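Local coordinates for putative peptidoglycan-binding/hydrolysing protein (Peptoclostridium difficile, PDB 5TV7), which is probably a peptidoglycan-binding and possibly hydrolysing protein, seen here with glutamine hydroxamate bound in a pocket, at residues 30-33 and 34-37; 36-39 and 40-43. All coordinates share one frame; numbering follows the deposited sequence.

Interaction 1 of 2, residues 30-33 and 34-37; sequences IYTY and ENAP
An ST motif led by Thr32 turns the chain through Asn35 and Ala36 as it leaves strand 26-32 for helix 38-46, a compact example of how a threonine can manage a strand-to-helix connection. The hydroxyl OG1 of Thr32 lies between its backbone N and carbonyl carbon (chi1 56°), which swings it over the turn, where it accepts the amide N of Asn35 at 3.2 Å with an N-H...O angle of 143°. The same OG1 also reaches OD1 of Asn35, 2.8 Å away, as the donor of a weak hydrogen bond. The two side chains run side by side, pointing the same way. One hydroxyl thus accepts from the backbone of Asn35 and donates weakly to its side chain.

Main-chain bonds complete the motif, though none of them is straight. Thr32 O takes two weak donors, Asn35 N at 3.0 Å and Ala36 N at 2.7 Å, and the second amide also makes a long, weak contact with Tyr33 O. The helix-like backbone of Tyr33, Glu34 and Asn35 brings these amides back toward the end of the strand.

Beside this polar turn is an apolar seam. Tyr31 CB packs on CB of Ala36 at 3.7 Å, while the ring lies beneath Pro37, the two side chains crossing at about a right angle. At its far end the phenol is held by hydrogen bonds, to Glu72 and more weakly to the backbone of Asp73, which should restrict the ring's movement. Pro37 CD stands 3.7 Å above the centroid of the Tyr31 ring, only 1° off the ring normal, a CH-pi contact over the face.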
# COMPACT_ATOMS: atom_id res chain seq x y z
N ILE A 30 -12.29 1.16 3.77
CA ILE A 30 -11.82 2.41 3.20
C ILE A 30 -12.54 3.52 3.94
O ILE A 30 -13.76 3.51 4.07
CB ILE A 30 -12.16 2.54 1.70
CG1 ILE A 30 -11.55 1.38 0.90
CG2 ILE A 30 -11.65 3.88 1.15
CD1 ILE A 30 -11.95 1.38 -0.57
N TYR A 31 -11.76 4.48 4.43
CA TYR A 31 -12.27 5.64 5.14
C TYR A 31 -11.77 6.89 4.46
O TYR A 31 -10.78 6.86 3.73
CB TYR A 31 -11.71 5.68 6.56
CG TYR A 31 -12.16 4.57 7.47
CD1 TYR A 31 -13.36 4.68 8.18
CD2 TYR A 31 -11.40 3.41 7.63
CE1 TYR A 31 -13.78 3.66 9.02
CE2 TYR A 31 -11.82 2.39 8.47
CZ TYR A 31 -13.02 2.52 9.15
OH TYR A 31 -13.46 1.53 9.99
N THR A 32 -12.48 7.99 4.68
CA THR A 32 -12.01 9.28 4.25
C THR A 32 -11.25 9.78 5.48
O THR A 32 -11.51 9.31 6.60
CB THR A 32 -13.16 10.25 3.92
OG1 THR A 32 -14.01 10.37 5.06
CG2 THR A 32 -13.97 9.74 2.73
N TYR A 33 -10.32 10.71 5.28
CA TYR A 33 -9.54 11.25 6.39
C TYR A 33 -10.44 11.78 7.51
O TYR A 33 -10.20 11.50 8.68
CB TYR A 33 -8.57 12.33 5.87
CG TYR A 33 -7.78 13.04 6.95
CD1 TYR A 33 -6.91 12.34 7.78
CD2 TYR A 33 -7.86 14.42 7.10
CE1 TYR A 33 -6.17 12.99 8.75
CE2 TYR A 33 -7.12 15.09 8.07
CZ TYR A 33 -6.28 14.37 8.89
OH TYR A 33 -5.54 15.02 9.85
N GLU A 34 -11.51 12.50 7.15
CA GLU A 34 -12.42 13.02 8.18
C GLU A 34 -13.21 11.92 8.90
O GLU A 34 -13.52 12.06 10.08
CB GLU A 34 -13.34 14.11 7.63
CG GLU A 34 -14.25 13.71 6.48
CD GLU A 34 -15.21 14.82 6.08
OE1 GLU A 34 -15.30 15.84 6.80
OE2 GLU A 34 -15.90 14.66 5.05
N ASN A 35 -13.52 10.82 8.21
CA ASN A 35 -14.27 9.70 8.83
C ASN A 35 -13.39 8.64 9.49
O ASN A 35 -13.89 7.85 10.29
CB ASN A 35 -15.14 8.99 7.78
CG ASN A 35 -16.24 9.88 7.22
OD1 ASN A 35 -16.60 9.76 6.06
ND2 ASN A 35 -16.76 10.78 8.05
N ALA A 36 -12.10 8.62 9.16
CA ALA A 36 -11.20 7.59 9.68
C ALA A 36 -11.07 7.59 11.19
O ALA A 36 -11.24 8.63 11.83
CB ALA A 36 -9.81 7.74 9.05
N PRO A 37 -10.77 6.41 11.78
CA PRO A 37 -10.54 6.37 13.23
C PRO A 37 -9.38 7.31 13.56
O PRO A 37 -8.48 7.49 12.73
CB PRO A 37 -10.15 4.91 13.49
CG PRO A 37 -10.74 4.14 12.35
CD PRO A 37 -10.71 5.07 11.17

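Interaction 2 of 2, residues 36-39 and 40-43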
# COMPACT_ATOMS: atom_id res chain seq x y z
N ALA A 36 -12.10 8.62 9.16
CA ALA A 36 -11.20 7.59 9.68
C ALA A 36 -11.07 7.59 11.19
O ALA A 36 -11.24 8.63 11.83
CB ALA A 36 -9.81 7.74 9.05
N PRO A 37 -10.77 6.41 11.78
CA PRO A 37 -10.54 6.37 13.23
C PRO A 37 -9.38 7.31 13.56
O PRO A 37 -8.48 7.49 12.73
CB PRO A 37 -10.15 4.91 13.49
CG PRO A 37 -10.74 4.14 12.35
CD PRO A 37 -10.71 5.07 11.17
N GLN A 38 -9.40 7.88 14.76
CA GLN A 38 -8.39 8.86 15.14
C GLN A 38 -6.95 8.36 15.05
O GLN A 38 -6.06 9.12 14.67
CB GLN A 38 -8.66 9.41 16.55
CG GLN A 38 -7.82 10.63 16.89
CD GLN A 38 -8.03 11.78 15.91
OE1 GLN A 38 -9.12 11.97 15.38
NE2 GLN A 38 -6.97 12.56 15.69
N GLU A 39 -6.72 7.10 15.40
CA GLU A 39 -5.38 6.51 15.31
C GLU A 39 -4.89 6.50 13.85
O GLU A 39 -3.69 6.67 13.57
CB GLU A 39 -5.39 5.11 15.91
CG GLU A 39 -4.03 4.43 15.94
CD GLU A 39 -4.01 3.19 16.81
OE1 GLU A 39 -4.88 3.05 17.71
OE2 GLU A 39 -3.08 2.36 16.62
N ILE A 40 -5.83 6.31 12.93
CA ILE A 40 -5.56 6.33 11.49
C ILE A 40 -5.38 7.79 11.04
O ILE A 40 -4.52 8.08 10.21
CB ILE A 40 -6.69 5.62 10.71
CG1 ILE A 40 -6.81 4.16 11.17
CG2 ILE A 40 -6.46 5.69 9.21
CD1 ILE A 40 -5.54 3.33 11.03
N ARG A 41 -6.17 8.71 11.59
CA ARG A 41 -6.03 10.13 11.25
C ARG A 41 -4.66 10.67 11.64
O ARG A 41 -4.06 11.43 10.88
CB ARG A 41 -7.11 10.98 11.91
CG ARG A 41 -8.48 10.89 11.25
CD ARG A 41 -9.51 11.72 12.00
NE ARG A 41 -9.07 13.10 12.25
CZ ARG A 41 -9.16 14.11 11.38
NH1 ARG A 41 -8.72 15.32 11.73
NH2 ARG A 41 -9.66 13.93 10.16
N ASP A 42 -4.18 10.28 12.82
CA ASP A 42 -2.87 10.74 13.30
C ASP A 42 -1.73 10.16 12.48
O ASP A 42 -0.74 10.84 12.23
CB ASP A 42 -2.68 10.36 14.77
CG ASP A 42 -3.69 11.03 15.69
OD1 ASP A 42 -4.08 12.19 15.41
OD2 ASP A 42 -4.09 10.40 16.69
N GLU A 43 -1.89 8.92 12.05
CA GLU A 43 -0.88 8.26 11.24
C GLU A 43 -0.80 8.98 9.88
O GLU A 43 0.30 9.27 9.39
CB GLU A 43 -1.23 6.77 11.07
CG GLU A 43 -0.08 5.92 10.54
CD GLU A 43 -0.48 4.49 10.20
OE1 GLU A 43 -1.65 4.08 10.45
OE2 GLU A 43 0.38 3.75 9.67
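Ile40, in the first turn of helix 38-46, packs back on Ala36 and on Pro37, the N-cap residue just before it, and illustrates how the start of a helix can divide its contacts between a buried apolar side and a polar outer one. On the buried side, CG2 of Ile40 meets Ala36 CB at 3.9 Å. The other branch, CG1, runs alongside the proline ring, 4.0 Å from Pro37 CD; with CG1 beside the backbone N (chi1 -59°) and CG2 anti to it, the two branches go to different partners. Pro37 offers its carbonyl O to Arg41 N at 2.9 Å, and more weakly to Ile40 N.

The outer side is polar and more loosely joined. Gln38, exposed and bent at chi2 (58°), spreads its amide between two partners. NE2 donates to Asp42 OD1 at 2.9 Å, arriving from above the carboxylate plane. OE1 sits at the edge of the Arg41 guanidinium and takes only a weak bond from NE, at 3.3 Å, with the two planar groups 50° apart.

Arg41 has a stronger partner in Tyr33 O, reached by NH2, and it makes a cation-pi contact with the Tyr33 ring. Glu43 forms a salt bridge with Lys141 of helix 140-152, while Ile40 packs against Ile61 and Val63 of strand 60-64 and Leu69 of the following loop.

Following the chain from the N terminus, interaction 1 comes first: strand 26-32 ends, and the contact between 30-33 and 34-37 closes the short turn behind it. Interaction 2 begins before that turn is finished, since Ala36 and Pro37 belong to both, and it carries the chain into helix 38-46. The two contacts overlap in sequence, and neither encloses the other; the centres of interactions 1 and 2 are about 8 Å apart. A probable hydrogen bond from Arg41 NH2 back to Tyr33 O (2.9 Å) also bridges the two. Together they join the end of strand 26-32, the connecting loop and the start of helix 38-46, on one side of the chain's centre.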